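Local coordinates for C381 turret protein (PDB 4IND) that probably forms the turrets of an archaeal icosahedral virus, each chain folding into three jelly-roll domains and assembling in fives, at residues A179-Y184 and E258-N263; F171-G176 and V228-T233; F197-I202 and I209-S214. One frame throughout, in Å; residues are numbered along the deposited sequence.

Contact 1: A179-Y184 and E258-N263. With 2HP (dihydrogenphosphate ion), chain Y.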
loop_
_atom_site.group_PDB
_atom_site.type_symbol
_atom_site.label_atom_id
_atom_site.label_comp_id
_atom_site.label_asym_id
_atom_site.label_seq_id
_atom_site.Cartn_x
_atom_site.Cartn_y
_atom_site.Cartn_z
ATOM N N ALA A 179 -7.106 4.891 -16.511
ATOM C CA ALA A 179 -7.917 4.769 -17.716
ATOM C C ALA A 179 -8.884 5.942 -17.719
ATOM O O ALA A 179 -9.471 6.272 -16.686
ATOM C CB ALA A 179 -8.666 3.463 -17.733
ATOM N N ILE A 180 -9.042 6.583 -18.873
ATOM C CA ILE A 180 -10.092 7.579 -19.039
ATOM C C ILE A 180 -11.004 7.057 -20.139
ATOM O O ILE A 180 -10.577 6.899 -21.283
ATOM C CB ILE A 180 -9.518 8.917 -19.450
ATOM C CG1 ILE A 180 -8.626 9.459 -18.332
ATOM C CG2 ILE A 180 -10.645 9.898 -19.759
ATOM C CD1 ILE A 180 -7.829 10.693 -18.740
ATOM N N LYS A 181 -12.238 6.738 -19.768
ATOM C CA LYS A 181 -13.187 6.142 -20.684
ATOM C C LYS A 181 -14.324 7.133 -20.906
ATOM O O LYS A 181 -14.884 7.696 -19.951
ATOM C CB LYS A 181 -13.722 4.810 -20.129
ATOM C CG LYS A 181 -14.615 4.047 -21.107
ATOM C CD LYS A 181 -15.288 2.841 -20.445
ATOM C CE LYS A 181 -14.259 1.811 -19.964
ATOM N NZ LYS A 181 -14.945 0.589 -19.418
ATOM N N MET A 182 -14.662 7.363 -22.167
ATOM C CA MET A 182 -15.760 8.258 -22.475
ATOM C C MET A 182 -16.721 7.652 -23.492
ATOM O O MET A 182 -16.499 7.737 -24.698
ATOM C CB MET A 182 -15.211 9.613 -22.937
ATOM C CG MET A 182 -14.263 10.226 -21.920
ATOM S SD MET A 182 -13.180 11.500 -22.577
ATOM C CE MET A 182 -14.381 12.576 -23.361
ATOM N N PRO A 183 -17.791 7.015 -22.994
ATOM C CA PRO A 183 -18.860 6.526 -23.862
ATOM C C PRO A 183 -19.494 7.763 -24.455
ATOM O O PRO A 183 -19.641 8.749 -23.720
ATOM C CB PRO A 183 -19.847 5.877 -22.882
ATOM C CG PRO A 183 -19.102 5.718 -21.580
ATOM C CD PRO A 183 -18.083 6.815 -21.558
ATOM N N TYR A 184 -19.830 7.744 -25.739
ATOM C CA TYR A 184 -20.436 8.907 -26.370
ATOM C C TYR A 184 -21.496 8.488 -27.367
ATOM O O TYR A 184 -21.510 7.353 -27.812
ATOM C CB TYR A 184 -19.373 9.739 -27.091
ATOM C CG TYR A 184 -18.684 8.994 -28.207
ATOM C CD1 TYR A 184 -19.285 8.875 -29.465
ATOM C CD2 TYR A 184 -17.442 8.381 -28.012
ATOM C CE1 TYR A 184 -18.669 8.186 -30.493
ATOM C CE2 TYR A 184 -16.824 7.685 -29.059
ATOM C CZ TYR A 184 -17.450 7.597 -30.284
ATOM O OH TYR A 184 -16.853 6.911 -31.311
ATOM N N GLU A 258 -15.467 8.459 -17.259
ATOM C CA GLU A 258 -15.047 7.492 -16.262
ATOM C C GLU A 258 -13.532 7.641 -16.170
ATOM O O GLU A 258 -12.815 7.553 -17.176
ATOM C CB GLU A 258 -15.514 6.102 -16.742
ATOM C CG GLU A 258 -15.190 4.890 -15.883
ATOM C CD GLU A 258 -15.777 3.610 -16.501
ATOM O OE1 GLU A 258 -17.020 3.560 -16.656
ATOM O OE2 GLU A 258 -15.001 2.675 -16.856
ATOM N N VAL A 259 -13.037 7.928 -14.968
ATOM C CA VAL A 259 -11.595 8.012 -14.723
ATOM C C VAL A 259 -11.274 7.098 -13.566
ATOM O O VAL A 259 -11.831 7.259 -12.483
ATOM C CB VAL A 259 -11.179 9.450 -14.335
ATOM C CG1 VAL A 259 -9.653 9.551 -14.223
ATOM C CG2 VAL A 259 -11.722 10.449 -15.343
ATOM N N GLU A 260 -10.383 6.140 -13.782
ATOM C CA GLU A 260 -10.151 5.091 -12.799
ATOM C C GLU A 260 -8.708 4.633 -12.831
ATOM O O GLU A 260 -8.084 4.575 -13.902
ATOM C CB GLU A 260 -11.080 3.904 -13.088
ATOM C CG GLU A 260 -10.943 3.412 -14.507
ATOM C CD GLU A 260 -12.230 2.834 -15.076
ATOM O OE1 GLU A 260 -13.170 2.539 -14.305
ATOM O OE2 GLU A 260 -12.302 2.671 -16.310
ATOM N N GLU A 261 -8.161 4.311 -11.662
ATOM C CA GLU A 261 -6.793 3.822 -11.584
ATOM C C GLU A 261 -6.725 2.371 -12.067
ATOM O O GLU A 261 -7.623 1.568 -11.782
ATOM C CB GLU A 261 -6.273 3.921 -10.146
ATOM C CG GLU A 261 -4.758 3.812 -10.037
ATOM C CD GLU A 261 -4.243 3.935 -8.606
ATOM O OE1 GLU A 261 -5.037 4.273 -7.697
ATOM O OE2 GLU A 261 -3.043 3.682 -8.394
ATOM N N ILE A 262 -5.661 2.040 -12.798
ATOM C CA ILE A 262 -5.442 0.667 -13.261
ATOM C C ILE A 262 -4.082 0.131 -12.812
ATOM O O ILE A 262 -3.198 0.902 -12.417
ATOM C CB ILE A 262 -5.549 0.540 -14.802
ATOM C CG1 ILE A 262 -4.442 1.344 -15.486
ATOM C CG2 ILE A 262 -6.950 0.964 -15.281
ATOM C CD1 ILE A 262 -4.185 0.909 -16.946
ATOM N N ASN A 263 -3.948 -1.195 -12.828
ATOM C CA ASN A 263 -2.664 -1.841 -12.692
ATOM C C ASN A 263 -2.023 -1.958 -14.065
ATOM O O ASN A 263 -2.678 -1.720 -15.078
ATOM C CB ASN A 263 -2.819 -3.209 -12.017
ATOM C CG ASN A 263 -3.089 -3.073 -10.535
ATOM O OD1 ASN A 263 -2.571 -2.164 -9.897
ATOM N ND2 ASN A 263 -3.923 -3.950 -9.987
HETATM P P 2HP Y . -17.274 -0.493 -16.588
HETATM O O1 2HP Y . -16.791 -1.587 -17.587
HETATM O O2 2HP Y . -16.499 -0.546 -15.309
HETATM O O3 2HP Y . -18.663 -0.767 -16.126
HETATM O O4 2HP Y . -17.147 0.901 -17.266
#
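Lys181 and Glu258 run side by side off neighbouring strands, pointing the same way, with their ends meeting at a bound dihydrogenphosphate. Both carry CG anti to the backbone N (chi1 -174° for Lys181, 179° for Glu258), so the stems rise together; the lysine chain then bends at chi3 (-63°), which turns CE and NZ toward the carboxylate. There Lys181 NZ stands 3.3 Å from Glu258 OE2, a salt bridge whose hydrogen bond is weak, and Lys181 NZ also donates to O4 of the dihydrogenphosphate at 3.1 Å. Glu258 OE1 approaches the same O4 to 2.7 Å, and Glu258 OE2 lies 2.8 Å from Glu260 OE2. The strands belong to the antiparallel sheet of the second, galactose-binding-like jelly roll, in which 176-187 and 253-262 are the two inner strands. Lys181 N gives a nearly straight bond to Glu258 O (2.8 Å), and Ala179 pairs with Glu260 through both its N and its O. Glu260 starts from the crowded position between N and carbonyl carbon, bends at chi2, and passes its CG 3.9 Å from Ala179 CB, while Ile262 CG2 meets that same methyl. Arg154 forms a salt bridge with Glu260 OE1 and donates to the dihydrogenphosphate; Asp235 O of a neighbouring subunit accepts from Lys181 NZ, and Tyr236 of that subunit makes a cation-pi contact with the lysine. On the other face of the sheet, Ile180 CG1 packs against Val259 CG1 at 4.2 Å.

Contact 2: F171-G176 and V228-T233; sequences FRLRKG and VYLKIT. With 2HP (dihydrogenphosphate ion), chain U; 2HP (dihydrogenphosphate ion), chain B.
A single antiparallel hydrogen-bonded pair, Gly176 with Ile232, fastens the start of strand 176-187 to the end of strand 221-232, at one edge of a sheet in the second jelly roll. Its two bonds differ in approach: Gly176 N reaches Ile232 O (2.9 Å) in the carbonyl plane, while Ile232 N meets Gly176 O (2.7 Å) nearly along the C=O axis. Gly176 has phi 152° and psi 177°, angles at which a CB would collide with the carbonyl O of Lys175, so the backbone here is one suited to glycine.

The tight part surrounds Ile232. Its CG2, anti to the backbone N, sits 3.5 Å from Leu173 O, and its CG1 meets Leu173 CB as the two side chains cross at about a right angle. Leu173 CD1 reaches on to Leu230 CD1 at a looser 4.5 Å.

The polar side is more spread out. Lys175 sends its ammonium away from Ile232 to Asn263 of another neighbouring subunit. Arg172 NH2 donates to one dihydrogenphosphate with O1 in the guanidinium plane; the poorly ordered Arg174, also bonded to Phe149 O, adds only a weak bond. Beyond the strand pair, the fully extended Lys231 places NZ 2.8 Å from O3 of a second dihydrogenphosphate, which His296 also binds.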
loop_
_atom_site.group_PDB
_atom_site.type_symbol
_atom_site.label_atom_id
_atom_site.label_comp_id
_atom_site.label_asym_id
_atom_site.label_seq_id
_atom_site.Cartn_x
_atom_site.Cartn_y
_atom_site.Cartn_z
ATOM N N PHE A 171 -8.943 17.965 -14.094
ATOM C CA PHE A 171 -8.882 17.314 -12.789
ATOM C C PHE A 171 -7.430 17.002 -12.437
ATOM O O PHE A 171 -6.580 16.952 -13.314
ATOM C CB PHE A 171 -9.775 16.060 -12.752
ATOM C CG PHE A 171 -9.714 15.223 -13.997
ATOM C CD1 PHE A 171 -8.744 14.242 -14.153
ATOM C CD2 PHE A 171 -10.639 15.402 -15.009
ATOM C CE1 PHE A 171 -8.686 13.465 -15.304
ATOM C CE2 PHE A 171 -10.591 14.625 -16.163
ATOM C CZ PHE A 171 -9.613 13.655 -16.313
ATOM N N ARG A 172 -7.149 16.833 -11.152
ATOM C CA ARG A 172 -5.797 16.503 -10.694
ATOM C C ARG A 172 -5.739 15.015 -10.427
ATOM O O ARG A 172 -6.627 14.471 -9.780
ATOM C CB ARG A 172 -5.463 17.248 -9.387
ATOM C CG ARG A 172 -4.079 16.929 -8.861
ATOM C CD ARG A 172 -3.938 17.022 -7.344
ATOM N NE ARG A 172 -4.650 15.949 -6.646
ATOM C CZ ARG A 172 -4.692 15.850 -5.316
ATOM N NH1 ARG A 172 -4.082 16.763 -4.559
ATOM N NH2 ARG A 172 -5.355 14.861 -4.727
ATOM N N LEU A 173 -4.700 14.348 -10.923
ATOM C CA LEU A 173 -4.494 12.930 -10.625
ATOM C C LEU A 173 -3.166 12.762 -9.924
ATOM O O LEU A 173 -2.154 13.274 -10.400
ATOM C CB LEU A 173 -4.480 12.105 -11.909
ATOM C CG LEU A 173 -5.727 12.173 -12.776
ATOM C CD1 LEU A 173 -5.542 11.299 -14.019
ATOM C CD2 LEU A 173 -6.946 11.714 -11.984
ATOM N N ARG A 174 -3.146 12.047 -8.805
ATOM C CA ARG A 174 -1.873 11.811 -8.135
ATOM C C ARG A 174 -1.197 10.663 -8.872
ATOM O O ARG A 174 -1.788 10.080 -9.773
ATOM C CB ARG A 174 -2.100 11.438 -6.682
ATOM C CG ARG A 174 -2.966 10.205 -6.548
ATOM C CD ARG A 174 -2.789 9.552 -5.205
ATOM N NE ARG A 174 -3.647 8.386 -5.093
ATOM C CZ ARG A 174 -4.883 8.396 -4.600
ATOM N NH1 ARG A 174 -5.431 9.524 -4.146
ATOM N NH2 ARG A 174 -5.569 7.260 -4.558
ATOM N N LYS A 175 0.016 10.322 -8.475
ATOM C CA LYS A 175 0.787 9.304 -9.185
ATOM C C LYS A 175 0.006 8.015 -9.375
ATOM O O LYS A 175 -0.733 7.562 -8.496
ATOM C CB LYS A 175 2.120 9.014 -8.473
ATOM C CG LYS A 175 1.989 8.330 -7.115
ATOM C CD LYS A 175 3.349 8.292 -6.388
ATOM C CE LYS A 175 3.281 7.498 -5.088
ATOM N NZ LYS A 175 3.100 6.037 -5.365
ATOM N N GLY A 176 0.177 7.417 -10.547
ATOM C CA GLY A 176 -0.532 6.194 -10.888
ATOM C C GLY A 176 -0.711 6.112 -12.389
ATOM O O GLY A 176 -0.293 7.007 -13.114
ATOM N N VAL A 228 -8.585 5.805 -23.353
ATOM C CA VAL A 228 -7.154 6.083 -23.399
ATOM C C VAL A 228 -6.563 5.972 -21.996
ATOM O O VAL A 228 -7.295 5.841 -21.032
ATOM C CB VAL A 228 -6.862 7.468 -23.999
ATOM C CG1 VAL A 228 -7.390 7.540 -25.418
ATOM C CG2 VAL A 228 -7.490 8.555 -23.142
ATOM N N TYR A 229 -5.240 5.985 -21.894
ATOM C CA TYR A 229 -4.607 5.764 -20.608
ATOM C C TYR A 229 -3.522 6.806 -20.399
ATOM O O TYR A 229 -2.833 7.175 -21.340
ATOM C CB TYR A 229 -3.998 4.352 -20.565
ATOM C CG TYR A 229 -4.959 3.226 -20.866
ATOM C CD1 TYR A 229 -5.677 2.604 -19.857
ATOM C CD2 TYR A 229 -5.129 2.762 -22.157
ATOM C CE1 TYR A 229 -6.546 1.540 -20.135
ATOM C CE2 TYR A 229 -6.001 1.714 -22.442
ATOM C CZ TYR A 229 -6.710 1.120 -21.421
ATOM O OH TYR A 229 -7.574 0.087 -21.679
ATOM N N LEU A 230 -3.358 7.262 -19.162
ATOM C CA LEU A 230 -2.304 8.207 -18.817
ATOM C C LEU A 230 -1.439 7.610 -17.747
ATOM O O LEU A 230 -1.953 7.165 -16.720
ATOM C CB LEU A 230 -2.907 9.491 -18.215
ATOM C CG LEU A 230 -3.737 10.386 -19.101
ATOM C CD1 LEU A 230 -4.220 11.604 -18.279
ATOM C CD2 LEU A 230 -2.874 10.826 -20.240
ATOM N N LYS A 231 -0.130 7.618 -17.965
ATOM C CA LYS A 231 0.770 7.297 -16.870
ATOM C C LYS A 231 1.175 8.575 -16.142
ATOM O O LYS A 231 1.937 9.393 -16.660
ATOM C CB LYS A 231 2.003 6.544 -17.347
ATOM C CG LYS A 231 2.940 6.217 -16.169
ATOM C CD LYS A 231 4.178 5.427 -16.572
ATOM C CE LYS A 231 4.953 5.080 -15.308
ATOM N NZ LYS A 231 6.189 4.319 -15.576
ATOM N N ILE A 232 0.634 8.771 -14.949
ATOM C CA ILE A 232 0.987 9.949 -14.167
ATOM C C ILE A 232 2.172 9.590 -13.280
ATOM O O ILE A 232 2.016 8.908 -12.277
ATOM C CB ILE A 232 -0.189 10.413 -13.299
ATOM C CG1 ILE A 232 -1.427 10.666 -14.181
ATOM C CG2 ILE A 232 0.195 11.674 -12.488
ATOM C CD1 ILE A 232 -1.243 11.848 -15.163
ATOM N N THR A 233 3.361 10.013 -13.682
ATOM C CA THR A 233 4.555 9.819 -12.858
ATOM C C THR A 233 4.331 10.509 -11.515
ATOM O O THR A 233 4.704 9.992 -10.462
ATOM C CB THR A 233 5.769 10.432 -13.532
ATOM O OG1 THR A 233 6.034 9.723 -14.743
ATOM C CG2 THR A 233 6.999 10.372 -12.621
HETATM P P 2HP U . -8.468 12.518 -4.437
HETATM O O1 2HP U . -7.348 12.441 -5.444
HETATM O O2 2HP U . -8.215 13.867 -3.839
HETATM O O3 2HP U . -8.291 11.369 -3.396
HETATM O O4 2HP U . -9.896 12.523 -5.068
HETATM P P 2HP B . 5.871 1.082 -17.091
HETATM O O1 2HP B . 5.993 0.251 -18.332
HETATM O O2 2HP B . 4.530 1.738 -17.257
HETATM O O3 2HP B . 7.042 2.124 -17.044
HETATM O O4 2HP B . 5.824 0.200 -15.810
#

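Contact 3: F197-I202 and I209-S214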
loop_
_atom_site.group_PDB
_atom_site.type_symbol
_atom_site.label_atom_id
_atom_site.label_comp_id
_atom_site.label_asym_id
_atom_site.label_seq_id
_atom_site.Cartn_x
_atom_site.Cartn_y
_atom_site.Cartn_z
ATOM N N PHE A 197 -12.212 12.315 -37.597
ATOM C CA PHE A 197 -12.846 13.373 -36.826
ATOM C C PHE A 197 -12.237 13.476 -35.439
ATOM O O PHE A 197 -12.380 12.559 -34.620
ATOM C CB PHE A 197 -14.330 13.041 -36.698
ATOM C CG PHE A 197 -15.134 14.082 -35.983
ATOM C CD1 PHE A 197 -15.789 15.083 -36.694
ATOM C CD2 PHE A 197 -15.265 14.045 -34.612
ATOM C CE1 PHE A 197 -16.545 16.039 -36.040
ATOM C CE2 PHE A 197 -16.024 15.002 -33.945
ATOM C CZ PHE A 197 -16.665 16.001 -34.662
ATOM N N GLN A 198 -11.560 14.581 -35.151
ATOM C CA GLN A 198 -11.039 14.750 -33.804
ATOM C C GLN A 198 -12.126 15.360 -32.927
ATOM O O GLN A 198 -12.554 16.486 -33.148
ATOM C CB GLN A 198 -9.760 15.596 -33.767
ATOM C CG GLN A 198 -9.249 15.793 -32.333
ATOM C CD GLN A 198 -7.955 16.579 -32.250
ATOM O OE1 GLN A 198 -7.853 17.548 -31.526
ATOM N NE2 GLN A 198 -6.964 16.153 -32.974
ATOM N N PHE A 199 -12.587 14.589 -31.949
ATOM C CA PHE A 199 -13.596 15.055 -31.007
ATOM C C PHE A 199 -12.967 16.008 -29.995
ATOM O O PHE A 199 -13.547 17.037 -29.613
ATOM C CB PHE A 199 -14.207 13.834 -30.299
ATOM C CG PHE A 199 -15.035 14.175 -29.092
ATOM C CD1 PHE A 199 -16.300 14.732 -29.225
ATOM C CD2 PHE A 199 -14.554 13.920 -27.824
ATOM C CE1 PHE A 199 -17.066 15.053 -28.102
ATOM C CE2 PHE A 199 -15.307 14.230 -26.696
ATOM C CZ PHE A 199 -16.568 14.802 -26.836
ATOM N N GLY A 200 -11.772 15.663 -29.546
ATOM C CA GLY A 200 -11.137 16.431 -28.478
ATOM C C GLY A 200 -9.752 15.907 -28.173
ATOM O O GLY A 200 -9.227 15.089 -28.923
ATOM N N THR A 201 -9.174 16.369 -27.067
ATOM C CA THR A 201 -7.847 15.938 -26.651
ATOM C C THR A 201 -7.814 15.800 -25.148
ATOM O O THR A 201 -8.537 16.501 -24.426
ATOM C CB THR A 201 -6.761 16.955 -27.032
ATOM O OG1 THR A 201 -7.043 18.202 -26.382
ATOM C CG2 THR A 201 -6.717 17.166 -28.527
ATOM N N ILE A 202 -6.974 14.888 -24.686
ATOM C CA ILE A 202 -6.646 14.806 -23.279
ATOM C C ILE A 202 -5.172 15.157 -23.145
ATOM O O ILE A 202 -4.339 14.644 -23.881
ATOM C CB ILE A 202 -6.932 13.411 -22.733
ATOM C CG1 ILE A 202 -8.445 13.203 -22.674
ATOM C CG2 ILE A 202 -6.335 13.247 -21.328
ATOM C CD1 ILE A 202 -8.849 11.776 -22.484
ATOM N N ILE A 209 -3.195 13.537 -26.040
ATOM C CA ILE A 209 -3.814 12.389 -26.686
ATOM C C ILE A 209 -5.066 12.828 -27.445
ATOM O O ILE A 209 -6.043 13.251 -26.836
ATOM C CB ILE A 209 -4.238 11.333 -25.652
ATOM C CG1 ILE A 209 -3.061 10.931 -24.770
ATOM C CG2 ILE A 209 -4.836 10.110 -26.347
ATOM C CD1 ILE A 209 -3.483 10.216 -23.503
ATOM N N PRO A 210 -5.046 12.727 -28.778
ATOM C CA PRO A 210 -6.240 13.043 -29.568
ATOM C C PRO A 210 -7.310 11.964 -29.427
ATOM O O PRO A 210 -6.994 10.781 -29.414
ATOM C CB PRO A 210 -5.718 13.040 -31.006
ATOM C CG PRO A 210 -4.222 13.142 -30.889
ATOM C CD PRO A 210 -3.886 12.426 -29.633
ATOM N N LEU A 211 -8.565 12.376 -29.331
ATOM C CA LEU A 211 -9.677 11.447 -29.298
ATOM C C LEU A 211 -10.311 11.500 -30.673
ATOM O O LEU A 211 -10.967 12.477 -31.028
ATOM C CB LEU A 211 -10.680 11.862 -28.224
ATOM C CG LEU A 211 -10.090 12.001 -26.826
ATOM C CD1 LEU A 211 -11.102 12.583 -25.864
ATOM C CD2 LEU A 211 -9.581 10.664 -26.314
ATOM N N VAL A 212 -10.094 10.452 -31.460
ATOM C CA VAL A 212 -10.428 10.477 -32.885
ATOM C C VAL A 212 -11.422 9.379 -33.290
ATOM O O VAL A 212 -11.342 8.250 -32.819
ATOM C CB VAL A 212 -9.156 10.341 -33.742
ATOM C CG1 VAL A 212 -9.497 10.284 -35.229
ATOM C CG2 VAL A 212 -8.193 11.483 -33.441
ATOM N N ILE A 213 -12.359 9.728 -34.167
ATOM C CA ILE A 213 -13.313 8.775 -34.703
ATOM C C ILE A 213 -13.025 8.564 -36.187
ATOM O O ILE A 213 -12.992 9.530 -36.955
ATOM C CB ILE A 213 -14.766 9.278 -34.531
ATOM C CG1 ILE A 213 -15.097 9.460 -33.056
ATOM C CG2 ILE A 213 -15.745 8.297 -35.202
ATOM C CD1 ILE A 213 -16.390 10.225 -32.781
ATOM N N SER A 214 -12.818 7.309 -36.591
ATOM C CA SER A 214 -12.459 6.993 -37.973
ATOM C C SER A 214 -13.330 7.686 -39.007
ATOM O O SER A 214 -12.824 8.331 -39.931
ATOM C CB SER A 214 -12.504 5.481 -38.225
ATOM O OG SER A 214 -11.560 4.819 -37.411
#
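Six backbone hydrogen bonds stitch 197-202 to 209-214, and their pattern breaks once. At one end Phe197 and Ile213 exchange two: Ile213 N to Phe197 O is nearly straight at 2.9 Å, whereas Phe197 N to Ile213 O is bent, with 131° at the hydrogen. At the other, Ile202 and Ile209 pair just as completely, Ile209 N lying 2.7 Å from Ile202 O. Between them Leu211 serves two residues, its O accepting from Phe199 N along the C=O axis and its N donating to Gly200 O at 2.8 Å from above the carbonyl plane. This is a beta bulge at Phe199, where psi falls to -41°, set in a beta hairpin of the second jelly roll. Pro210 has no N-H to give, and it occupies a non-hydrogen-bonded position opposite Thr201, where none is required across the pair; Thr201 CA adds a C-H contact to Ile209 O, which also accepts from Ile202 N. The bulge turns Phe199 inward beside Leu211, whose CD1 meets the ring edge at CD2, 4.2 Å off, and the side chains of Ile202 and Leu211 cross obliquely, Ile202 CD1 touching Leu211 CD2. On the opposite face, Gln198 extends until NE2 touches Pro210 CB at 3.9 Å, and its OE1 is bonded to Thr244 OG1.

In the fold
From the N terminus, the chain enters contact 2 at 171-176 and runs directly into 179-184 of contact 1. It then forms the hairpin of contact 3, a short local closure between 197-202 and 209-214, before returning along 228-233 to close contact 2 and finally along 258-263 to close contact 1. Contacts 1 and 2 therefore cross, while contact 3 lies within both spans. Strand 176-187 sits between 253-262 and 221-232, so contacts 1 and 2 hold strand 176-187 on its two sides within one sheet. Contact 3 belongs to the facing sheet, and its Ile202, Ile209 and Leu211 pack against Ile180, Met182, Val228 and Leu230 in the core of the jelly roll.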